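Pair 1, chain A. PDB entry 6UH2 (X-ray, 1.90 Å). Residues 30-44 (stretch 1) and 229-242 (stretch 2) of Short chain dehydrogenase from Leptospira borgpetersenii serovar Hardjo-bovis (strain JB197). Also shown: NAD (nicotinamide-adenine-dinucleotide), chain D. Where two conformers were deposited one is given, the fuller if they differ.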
# COMPACT_ATOMS: atom_id res chain seq x y z
N GLY A 30 16.85 -8.75 -12.55
CA GLY A 30 17.29 -9.09 -11.20
C GLY A 30 16.29 -9.96 -10.47
O GLY A 30 15.31 -10.45 -11.03
N GLN A 31 16.55 -10.16 -9.17
CA GLN A 31 15.69 -11.06 -8.40
C GLN A 31 14.27 -10.53 -8.31
O GLN A 31 13.30 -11.24 -8.62
CB GLN A 31 16.26 -11.29 -7.00
CG GLN A 31 15.49 -12.39 -6.25
CD GLN A 31 16.01 -12.65 -4.87
OE1 GLN A 31 16.85 -11.91 -4.35
NE2 GLN A 31 15.52 -13.72 -4.25
N ILE A 32 14.11 -9.28 -7.87
CA ILE A 32 12.76 -8.73 -7.77
C ILE A 32 12.22 -8.43 -9.16
O ILE A 32 11.07 -8.77 -9.48
CB ILE A 32 12.76 -7.47 -6.88
CG1 ILE A 32 12.96 -7.87 -5.42
CG2 ILE A 32 11.45 -6.69 -7.05
CD1 ILE A 32 13.24 -6.68 -4.50
N GLY A 33 13.04 -7.80 -10.01
CA GLY A 33 12.59 -7.43 -11.35
C GLY A 33 12.05 -8.60 -12.14
O GLY A 33 11.01 -8.48 -12.80
N SER A 34 12.72 -9.76 -12.08
CA SER A 34 12.25 -10.90 -12.86
C SER A 34 10.90 -11.38 -12.37
O SER A 34 10.04 -11.77 -13.18
CB SER A 34 13.28 -12.03 -12.84
OG SER A 34 13.57 -12.43 -11.52
N GLU A 35 10.67 -11.36 -11.05
CA GLU A 35 9.35 -11.72 -10.54
C GLU A 35 8.29 -10.74 -11.05
O GLU A 35 7.19 -11.14 -11.44
CB GLU A 35 9.37 -11.75 -9.01
CG GLU A 35 8.01 -12.00 -8.37
CD GLU A 35 7.55 -13.45 -8.50
OE1 GLU A 35 8.36 -14.33 -8.86
OE2 GLU A 35 6.36 -13.71 -8.26
N LEU A 36 8.63 -9.45 -11.09
CA LEU A 36 7.67 -8.47 -11.59
C LEU A 36 7.40 -8.68 -13.08
O LEU A 36 6.26 -8.56 -13.52
CB LEU A 36 8.16 -7.04 -11.33
CG LEU A 36 8.35 -6.62 -9.86
CD1 LEU A 36 8.61 -5.12 -9.74
CD2 LEU A 36 7.14 -7.03 -9.02
N VAL A 37 8.44 -8.97 -13.86
CA VAL A 37 8.24 -9.24 -15.29
C VAL A 37 7.29 -10.42 -15.47
O VAL A 37 6.30 -10.34 -16.20
CB VAL A 37 9.58 -9.49 -16.00
CG1 VAL A 37 9.33 -10.07 -17.40
CG2 VAL A 37 10.40 -8.19 -16.08
N GLU A 38 7.60 -11.54 -14.80
CA GLU A 38 6.76 -12.72 -14.91
C GLU A 38 5.32 -12.43 -14.52
O GLU A 38 4.38 -12.88 -15.19
CB GLU A 38 7.34 -13.83 -14.03
CG GLU A 38 6.93 -15.24 -14.41
CD GLU A 38 7.59 -16.28 -13.53
OE1 GLU A 38 6.97 -16.70 -12.54
OE2 GLU A 38 8.75 -16.65 -13.83
N SER A 39 5.11 -11.66 -13.44
CA SER A 39 3.76 -11.38 -12.97
C SER A 39 2.98 -10.51 -13.95
O SER A 39 1.82 -10.78 -14.25
CB SER A 39 3.82 -10.71 -11.59
OG SER A 39 4.34 -11.61 -10.64
N TYR A 40 3.62 -9.46 -14.47
CA TYR A 40 2.94 -8.62 -15.45
C TYR A 40 2.62 -9.39 -16.73
O TYR A 40 1.54 -9.24 -17.30
CB TYR A 40 3.77 -7.39 -15.78
CG TYR A 40 3.54 -6.23 -14.84
CD1 TYR A 40 2.32 -5.56 -14.83
CD2 TYR A 40 4.53 -5.80 -13.97
CE1 TYR A 40 2.10 -4.47 -13.97
CE2 TYR A 40 4.32 -4.73 -13.11
CZ TYR A 40 3.11 -4.07 -13.12
OH TYR A 40 2.92 -3.01 -12.27
N LEU A 41 3.55 -10.24 -17.18
CA LEU A 41 3.24 -11.06 -18.36
C LEU A 41 2.05 -11.99 -18.11
O LEU A 41 1.26 -12.24 -19.02
CB LEU A 41 4.46 -11.87 -18.78
CG LEU A 41 5.63 -11.08 -19.36
CD1 LEU A 41 6.84 -12.00 -19.51
CD2 LEU A 41 5.25 -10.44 -20.70
N SER A 42 1.90 -12.49 -16.88
CA SER A 42 0.82 -13.44 -16.63
C SER A 42 -0.55 -12.77 -16.60
O SER A 42 -1.56 -13.46 -16.79
CB SER A 42 1.07 -14.19 -15.33
OG SER A 42 0.73 -13.38 -14.22
N VAL A 43 -0.61 -11.45 -16.40
CA VAL A 43 -1.88 -10.72 -16.47
C VAL A 43 -1.98 -9.97 -17.79
O VAL A 43 -2.65 -8.93 -17.88
CB VAL A 43 -2.05 -9.77 -15.26
CG1 VAL A 43 -2.16 -10.60 -13.98
CG2 VAL A 43 -0.88 -8.78 -15.16
N SER A 44 -1.33 -10.50 -18.83
CA SER A 44 -1.47 -10.10 -20.24
C SER A 44 -0.84 -8.75 -20.58
O SER A 44 -1.06 -8.26 -21.70
CB SER A 44 -2.94 -10.10 -20.69
OG SER A 44 -3.48 -11.40 -20.59
N ASN A 229 10.03 -12.61 0.18
CA ASN A 229 10.25 -13.20 -1.13
C ASN A 229 9.76 -12.22 -2.18
O ASN A 229 8.89 -11.38 -1.89
CB ASN A 229 9.52 -14.54 -1.29
CG ASN A 229 9.92 -15.55 -0.25
OD1 ASN A 229 9.11 -15.92 0.61
ND2 ASN A 229 11.17 -16.01 -0.31
N PRO A 230 10.29 -12.28 -3.40
CA PRO A 230 9.81 -11.37 -4.45
C PRO A 230 8.30 -11.39 -4.62
O PRO A 230 7.69 -10.33 -4.81
CB PRO A 230 10.55 -11.87 -5.70
CG PRO A 230 11.82 -12.46 -5.16
CD PRO A 230 11.39 -13.14 -3.88
N SER A 231 7.67 -12.57 -4.52
CA SER A 231 6.22 -12.64 -4.69
C SER A 231 5.46 -11.82 -3.65
O SER A 231 4.33 -11.38 -3.91
CB SER A 231 5.77 -14.11 -4.65
OG SER A 231 6.20 -14.72 -3.45
N ASP A 232 6.06 -11.59 -2.46
CA ASP A 232 5.45 -10.73 -1.45
C ASP A 232 5.24 -9.30 -1.93
O ASP A 232 4.47 -8.56 -1.32
CB ASP A 232 6.30 -10.65 -0.17
CG ASP A 232 6.37 -11.98 0.57
OD1 ASP A 232 5.35 -12.68 0.62
OD2 ASP A 232 7.46 -12.31 1.10
N LEU A 233 5.94 -8.90 -3.00
CA LEU A 233 5.87 -7.52 -3.47
C LEU A 233 4.85 -7.32 -4.57
O LEU A 233 4.46 -6.18 -4.82
CB LEU A 233 7.25 -7.07 -3.98
CG LEU A 233 8.37 -7.21 -2.96
CD1 LEU A 233 9.71 -6.89 -3.60
CD2 LEU A 233 8.13 -6.30 -1.76
N VAL A 234 4.39 -8.40 -5.21
CA VAL A 234 3.60 -8.25 -6.44
C VAL A 234 2.28 -7.56 -6.15
O VAL A 234 1.81 -6.72 -6.93
CB VAL A 234 3.39 -9.63 -7.10
CG1 VAL A 234 2.43 -9.53 -8.30
CG2 VAL A 234 4.73 -10.24 -7.54
N GLY A 235 1.65 -7.90 -5.02
CA GLY A 235 0.36 -7.31 -4.70
C GLY A 235 0.42 -5.79 -4.61
O GLY A 235 -0.38 -5.09 -5.24
N GLY A 236 1.40 -5.27 -3.86
CA GLY A 236 1.55 -3.83 -3.75
C GLY A 236 1.97 -3.17 -5.05
O GLY A 236 1.54 -2.05 -5.37
N VAL A 237 2.84 -3.84 -5.82
CA VAL A 237 3.18 -3.34 -7.16
C VAL A 237 1.92 -3.21 -8.01
O VAL A 237 1.68 -2.17 -8.63
CB VAL A 237 4.23 -4.25 -7.83
CG1 VAL A 237 4.40 -3.89 -9.32
CG2 VAL A 237 5.58 -4.16 -7.09
N PHE A 238 1.10 -4.26 -8.05
CA PHE A 238 -0.15 -4.21 -8.81
C PHE A 238 -1.09 -3.15 -8.25
O PHE A 238 -1.72 -2.40 -9.01
CB PHE A 238 -0.84 -5.58 -8.81
CG PHE A 238 -0.28 -6.56 -9.83
CD1 PHE A 238 0.85 -6.27 -10.57
CD2 PHE A 238 -0.92 -7.78 -10.04
CE1 PHE A 238 1.35 -7.18 -11.50
CE2 PHE A 238 -0.43 -8.70 -10.98
CZ PHE A 238 0.71 -8.39 -11.71
N PHE A 239 -1.20 -3.08 -6.92
CA PHE A 239 -2.06 -2.06 -6.31
C PHE A 239 -1.68 -0.66 -6.78
O PHE A 239 -2.53 0.12 -7.24
CB PHE A 239 -1.98 -2.16 -4.79
CG PHE A 239 -2.70 -1.05 -4.07
CD1 PHE A 239 -4.07 -0.92 -4.18
CD2 PHE A 239 -1.99 -0.13 -3.29
CE1 PHE A 239 -4.74 0.11 -3.52
CE2 PHE A 239 -2.66 0.89 -2.62
CZ PHE A 239 -4.03 1.01 -2.74
N LEU A 240 -0.39 -0.32 -6.69
CA LEU A 240 0.04 1.05 -6.97
C LEU A 240 0.14 1.36 -8.47
O LEU A 240 0.36 2.51 -8.84
CB LEU A 240 1.39 1.34 -6.31
CG LEU A 240 1.40 1.34 -4.77
CD1 LEU A 240 2.82 1.45 -4.19
CD2 LEU A 240 0.56 2.51 -4.26
N THR A 241 0.00 0.37 -9.34
CA THR A 241 0.04 0.64 -10.77
C THR A 241 -1.29 0.36 -11.46
O THR A 241 -1.33 0.26 -12.69
CB THR A 241 1.17 -0.15 -11.45
OG1 THR A 241 0.97 -1.56 -11.25
CG2 THR A 241 2.54 0.30 -10.90
N SER A 242 -2.37 0.24 -10.69
CA SER A 242 -3.70 -0.06 -11.22
C SER A 242 -4.71 0.97 -10.73
O SER A 242 -4.43 1.80 -9.86
CB SER A 242 -4.15 -1.46 -10.79
OG SER A 242 -4.39 -1.46 -9.39
PA NAD D . 19.36 -7.48 -8.06
O1A NAD D . 20.84 -7.16 -7.75
O2A NAD D . 18.88 -8.94 -8.10
O5B NAD D . 18.89 -6.76 -9.45
C5B NAD D . 19.24 -5.43 -9.80
C4B NAD D . 19.13 -5.42 -11.31
O4B NAD D . 19.47 -4.03 -11.68
C3B NAD D . 20.15 -6.34 -12.00
O3B NAD D . 19.50 -7.12 -13.04
C2B NAD D . 21.12 -5.35 -12.65
O2B NAD D . 21.69 -5.86 -13.87
C1B NAD D . 20.25 -4.09 -12.85
N9A NAD D . 21.16 -2.96 -13.05
C8A NAD D . 22.37 -2.70 -12.40
N7A NAD D . 22.94 -1.64 -12.89
C5A NAD D . 22.10 -1.18 -13.91
C6A NAD D . 22.17 -0.12 -14.80
N6A NAD D . 23.20 0.75 -14.81
N1A NAD D . 21.16 0.04 -15.67
C2A NAD D . 20.13 -0.81 -15.68
N3A NAD D . 19.98 -1.86 -14.87
C4A NAD D . 20.99 -2.01 -14.00
O3 NAD D . 18.41 -6.66 -7.04
PN NAD D . 16.98 -6.98 -6.37
O1N NAD D . 17.16 -7.61 -4.96
O2N NAD D . 16.08 -7.58 -7.45
O5D NAD D . 16.60 -5.37 -6.05
C5D NAD D . 15.71 -4.71 -6.92
C4D NAD D . 15.39 -3.36 -6.27
O4D NAD D . 14.90 -3.54 -4.88
C3D NAD D . 16.67 -2.54 -6.11
O3D NAD D . 16.38 -1.14 -6.25
C2D NAD D . 17.12 -2.76 -4.63
O2D NAD D . 17.85 -1.67 -4.09
C1D NAD D . 15.72 -2.87 -3.96
N1N NAD D . 15.71 -3.67 -2.69
C2N NAD D . 16.16 -4.96 -2.66
C3N NAD D . 16.13 -5.65 -1.48
C7N NAD D . 16.63 -7.05 -1.46
O7N NAD D . 16.78 -7.59 -0.37
N7N NAD D . 16.90 -7.66 -2.63
C4N NAD D . 15.62 -5.01 -0.33
C5N NAD D . 15.18 -3.72 -0.39
C6N NAD D . 15.22 -3.05 -1.61

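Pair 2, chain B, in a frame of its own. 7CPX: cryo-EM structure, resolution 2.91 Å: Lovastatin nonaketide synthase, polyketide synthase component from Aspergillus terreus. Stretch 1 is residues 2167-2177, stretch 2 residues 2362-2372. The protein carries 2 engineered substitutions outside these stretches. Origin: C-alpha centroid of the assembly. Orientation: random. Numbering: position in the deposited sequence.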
# COMPACT_ATOMS: atom_id res chain seq x y z
N ASP B 2167 -12.32 45.36 28.94
CA ASP B 2167 -11.86 44.42 27.91
C ASP B 2167 -11.75 45.11 26.56
O ASP B 2167 -10.78 44.90 25.83
CB ASP B 2167 -12.82 43.23 27.84
CG ASP B 2167 -13.00 42.55 29.18
OD1 ASP B 2167 -12.54 43.10 30.20
OD2 ASP B 2167 -13.61 41.46 29.21
N LEU B 2168 -12.74 45.93 26.21
CA LEU B 2168 -12.70 46.64 24.94
C LEU B 2168 -11.50 47.57 24.87
O LEU B 2168 -10.74 47.56 23.89
CB LEU B 2168 -14.00 47.42 24.75
CG LEU B 2168 -14.13 48.34 23.53
CD1 LEU B 2168 -15.60 48.57 23.23
CD2 LEU B 2168 -13.42 49.67 23.73
N GLY B 2169 -11.30 48.38 25.91
CA GLY B 2169 -10.19 49.31 25.90
C GLY B 2169 -8.85 48.62 25.92
O GLY B 2169 -7.91 49.05 25.24
N ARG B 2170 -8.73 47.54 26.69
CA ARG B 2170 -7.47 46.80 26.74
C ARG B 2170 -7.16 46.15 25.40
O ARG B 2170 -6.01 46.15 24.95
CB ARG B 2170 -7.54 45.75 27.85
CG ARG B 2170 -7.48 46.36 29.23
CD ARG B 2170 -7.56 45.31 30.31
NE ARG B 2170 -8.85 44.62 30.29
CZ ARG B 2170 -9.19 43.66 31.14
NH1 ARG B 2170 -8.37 43.24 32.08
NH2 ARG B 2170 -10.40 43.11 31.04
N SER B 2171 -8.18 45.60 24.73
CA SER B 2171 -7.97 45.05 23.40
C SER B 2171 -7.54 46.13 22.43
O SER B 2171 -6.63 45.93 21.61
CB SER B 2171 -9.25 44.37 22.91
OG SER B 2171 -10.34 45.28 22.90
N LEU B 2172 -8.18 47.30 22.50
CA LEU B 2172 -7.81 48.40 21.62
C LEU B 2172 -6.37 48.82 21.87
O LEU B 2172 -5.62 49.10 20.92
CB LEU B 2172 -8.75 49.58 21.82
CG LEU B 2172 -8.61 50.70 20.79
CD1 LEU B 2172 -9.13 50.26 19.44
CD2 LEU B 2172 -9.33 51.95 21.25
N GLY B 2173 -5.96 48.88 23.14
CA GLY B 2173 -4.59 49.27 23.45
C GLY B 2173 -3.57 48.25 22.97
O GLY B 2173 -2.51 48.62 22.44
N ARG B 2174 -3.86 46.96 23.16
CA ARG B 2174 -2.92 45.94 22.68
C ARG B 2174 -2.82 45.98 21.16
O ARG B 2174 -1.73 45.82 20.60
CB ARG B 2174 -3.33 44.56 23.18
CG ARG B 2174 -4.47 43.90 22.42
CD ARG B 2174 -4.64 42.45 22.86
NE ARG B 2174 -3.43 41.67 22.61
CZ ARG B 2174 -3.12 41.11 21.45
NH1 ARG B 2174 -3.91 41.23 20.39
NH2 ARG B 2174 -1.98 40.43 21.34
N TRP B 2175 -3.95 46.22 20.48
CA TRP B 2175 -3.90 46.38 19.03
C TRP B 2175 -3.08 47.60 18.64
O TRP B 2175 -2.27 47.55 17.70
CB TRP B 2175 -5.33 46.49 18.49
CG TRP B 2175 -5.40 46.95 17.08
CD1 TRP B 2175 -5.37 46.18 15.96
CD2 TRP B 2175 -5.53 48.31 16.64
NE1 TRP B 2175 -5.46 46.97 14.84
CE2 TRP B 2175 -5.56 48.28 15.23
CE3 TRP B 2175 -5.61 49.54 17.29
CZ2 TRP B 2175 -5.67 49.44 14.47
CZ3 TRP B 2175 -5.72 50.68 16.53
CH2 TRP B 2175 -5.75 50.63 15.14
N MET B 2176 -3.26 48.71 19.36
CA MET B 2176 -2.48 49.91 19.10
C MET B 2176 -0.99 49.61 19.17
O MET B 2176 -0.23 49.93 18.25
CB MET B 2176 -2.84 51.00 20.11
CG MET B 2176 -4.09 51.79 19.80
SD MET B 2176 -4.29 53.08 21.04
CE MET B 2176 -5.58 54.07 20.31
N VAL B 2177 -0.55 49.01 20.28
CA VAL B 2177 0.87 48.71 20.43
C VAL B 2177 1.32 47.73 19.36
O VAL B 2177 2.46 47.81 18.87
CB VAL B 2177 1.19 48.19 21.84
CG1 VAL B 2177 0.36 46.97 22.16
CG2 VAL B 2177 2.66 47.87 21.97
N GLU B 2362 -17.05 43.09 16.03
CA GLU B 2362 -16.08 42.25 16.71
C GLU B 2362 -15.02 43.11 17.40
O GLU B 2362 -14.86 44.30 17.11
CB GLU B 2362 -15.40 41.29 15.74
CG GLU B 2362 -16.28 40.80 14.60
CD GLU B 2362 -17.62 40.25 15.06
OE1 GLU B 2362 -18.38 40.99 15.71
OE2 GLU B 2362 -17.91 39.08 14.76
N GLU B 2363 -14.30 42.49 18.33
CA GLU B 2363 -13.18 43.15 18.97
C GLU B 2363 -12.21 43.69 17.92
O GLU B 2363 -11.83 44.87 17.94
CB GLU B 2363 -12.48 42.18 19.92
CG GLU B 2363 -11.18 42.68 20.53
CD GLU B 2363 -10.52 41.63 21.41
OE1 GLU B 2363 -11.23 40.72 21.88
OE2 GLU B 2363 -9.29 41.72 21.61
N HIS B 2364 -11.81 42.83 16.99
CA HIS B 2364 -10.87 43.24 15.95
C HIS B 2364 -11.55 44.08 14.88
O HIS B 2364 -10.91 44.97 14.30
CB HIS B 2364 -10.21 42.01 15.34
CG HIS B 2364 -9.70 41.05 16.37
ND1 HIS B 2364 -8.54 41.27 17.09
CD2 HIS B 2364 -10.21 39.89 16.83
CE1 HIS B 2364 -8.35 40.28 17.93
NE2 HIS B 2364 -9.35 39.42 17.80
N GLU B 2365 -12.83 43.84 14.61
CA GLU B 2365 -13.56 44.76 13.74
C GLU B 2365 -13.73 46.12 14.41
O GLU B 2365 -13.71 47.15 13.72
CB GLU B 2365 -14.92 44.17 13.37
CG GLU B 2365 -14.85 43.13 12.27
CD GLU B 2365 -16.21 42.76 11.73
OE1 GLU B 2365 -17.22 43.11 12.39
OE2 GLU B 2365 -16.29 42.12 10.66
N LEU B 2366 -13.88 46.14 15.73
CA LEU B 2366 -13.88 47.42 16.44
C LEU B 2366 -12.52 48.09 16.32
O LEU B 2366 -12.43 49.32 16.19
CB LEU B 2366 -14.25 47.22 17.90
CG LEU B 2366 -14.09 48.45 18.79
CD1 LEU B 2366 -14.90 49.62 18.26
CD2 LEU B 2366 -14.50 48.13 20.21
N HIS B 2367 -11.44 47.31 16.39
CA HIS B 2367 -10.11 47.87 16.18
C HIS B 2367 -10.00 48.47 14.78
O HIS B 2367 -9.43 49.54 14.61
CB HIS B 2367 -9.05 46.79 16.39
CG HIS B 2367 -9.03 46.22 17.77
ND1 HIS B 2367 -8.33 45.08 18.10
CD2 HIS B 2367 -9.62 46.64 18.91
CE1 HIS B 2367 -8.49 44.82 19.38
NE2 HIS B 2367 -9.27 45.75 19.90
N THR B 2368 -10.53 47.77 13.78
CA THR B 2368 -10.52 48.28 12.42
C THR B 2368 -11.32 49.58 12.31
O THR B 2368 -10.90 50.52 11.63
CB THR B 2368 -11.09 47.23 11.46
OG1 THR B 2368 -10.37 46.00 11.63
CG2 THR B 2368 -10.96 47.69 10.01
N LEU B 2369 -12.48 49.63 12.97
CA LEU B 2369 -13.30 50.84 12.94
C LEU B 2369 -12.56 52.01 13.59
O LEU B 2369 -12.56 53.12 13.05
CB LEU B 2369 -14.62 50.57 13.66
CG LEU B 2369 -15.47 51.76 14.10
CD1 LEU B 2369 -15.83 52.66 12.94
CD2 LEU B 2369 -16.73 51.25 14.78
N PHE B 2370 -11.92 51.77 14.73
CA PHE B 2370 -11.15 52.83 15.38
C PHE B 2370 -9.98 53.26 14.50
O PHE B 2370 -9.65 54.45 14.42
CB PHE B 2370 -10.65 52.35 16.74
CG PHE B 2370 -9.76 53.34 17.44
CD1 PHE B 2370 -8.40 53.35 17.20
CD2 PHE B 2370 -10.29 54.25 18.33
CE1 PHE B 2370 -7.59 54.26 17.84
CE2 PHE B 2370 -9.48 55.16 18.97
CZ PHE B 2370 -8.13 55.16 18.73
N ALA B 2371 -9.33 52.30 13.84
CA ALA B 2371 -8.22 52.62 12.96
C ALA B 2371 -8.68 53.51 11.82
O ALA B 2371 -8.02 54.50 11.48
CB ALA B 2371 -7.62 51.33 12.40
N GLU B 2372 -9.81 53.17 11.22
CA GLU B 2372 -10.33 53.98 10.12
C GLU B 2372 -10.78 55.34 10.61
O GLU B 2372 -10.68 56.32 9.87
CB GLU B 2372 -11.48 53.26 9.43
CG GLU B 2372 -11.87 53.88 8.10
CD GLU B 2372 -11.10 53.31 6.93
OE1 GLU B 2372 -10.60 52.17 7.04
OE2 GLU B 2372 -10.99 54.00 5.90

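The sharpest difference lies where A:Ser39 and A:Val234 of pair 1 superpose on B:Trp2175 and B:His2367 of pair 2. In pair 1 the two meet through small groups, A:Ser39 OG lying 3.4 Å from A:Val234 CG2, and the serine hydroxyl turns back to its own helix, donating to A:Glu35 O (A:Ser39 OG to A:Glu35 O, 3.0 Å). In pair 2 two rings fill the place: B:His2367 CB sits over the face of the B:Trp2175 five-membered ring, 3.6 Å from its centroid, while B:Trp2175 CB sits over the imidazole face of B:His2367, 3.7 Å from that centroid.

The backbone frame is nevertheless common. The helix axes approach to 9.4 Å in pair 1 and 9.8 Å in pair 2, cross at -58° and -63°, and 14 central residues superpose with an RMSD of 0.7 Å. Near the start of the helices both pairs make an aliphatic contact from matched positions: A:Ile32 matches B:Leu2168 and A:Leu233 matches B:Leu2366, with A:Ile32 CD1 to A:Leu233 CD1 at 3.6 Å and B:Leu2168 CD1 to B:Leu2366 CD2 at 3.2 Å. A:Gly33 and B:Gly2169 also coincide, out of the contact.

A:Leu36 and B:Leu2172 are the same residue facing partners of different size. A:Leu36 CD2 packs on A:Val237 CG2 at 3.8 Å; at the matching position B:Phe2370 offers a ring, and B:Leu2172 CD2 lies over its face, 3.9 Å from the centroid.

Further along, the aromatic bulk changes places. Pair 1 carries it on A:Tyr40 and A:Phe238, the edge of A:Phe238 turned toward the face of A:Tyr40 with centroids 5.0 Å apart. Their counterparts are B:Met2176 and B:Ala2371: B:Met2176 CE reaches B:Phe2370 CE1 at 3.2 Å, and the small B:Ala2371 CB meets B:Trp2175 CH2 at 3.4 Å. Thus large A:Phe238 lies across from small A:Ser39, and small B:Ala2371 from large B:Trp2175.

In pair 1 A:Tyr40 OH donates to A:Thr241 OG1 at 2.6 Å, and A:Thr241 OG1 in turn donates to A:Val237 O at 2.8 Å. In pair 2 the cross-helix hydrogen bond is weak, B:His2367 NE2 to B:Ser2171 OG at 3.2 Å. B:Ser2171 matches A:Glu35, whose CB instead rests on A:Pro230 CB at 3.5 Å.

In pair 1 the first helix also begins at the cofactor: A:Gln31 N donates to NAD O2A (2.8 Å) and A:Ile32 N to NAD O2N (2.6 Å).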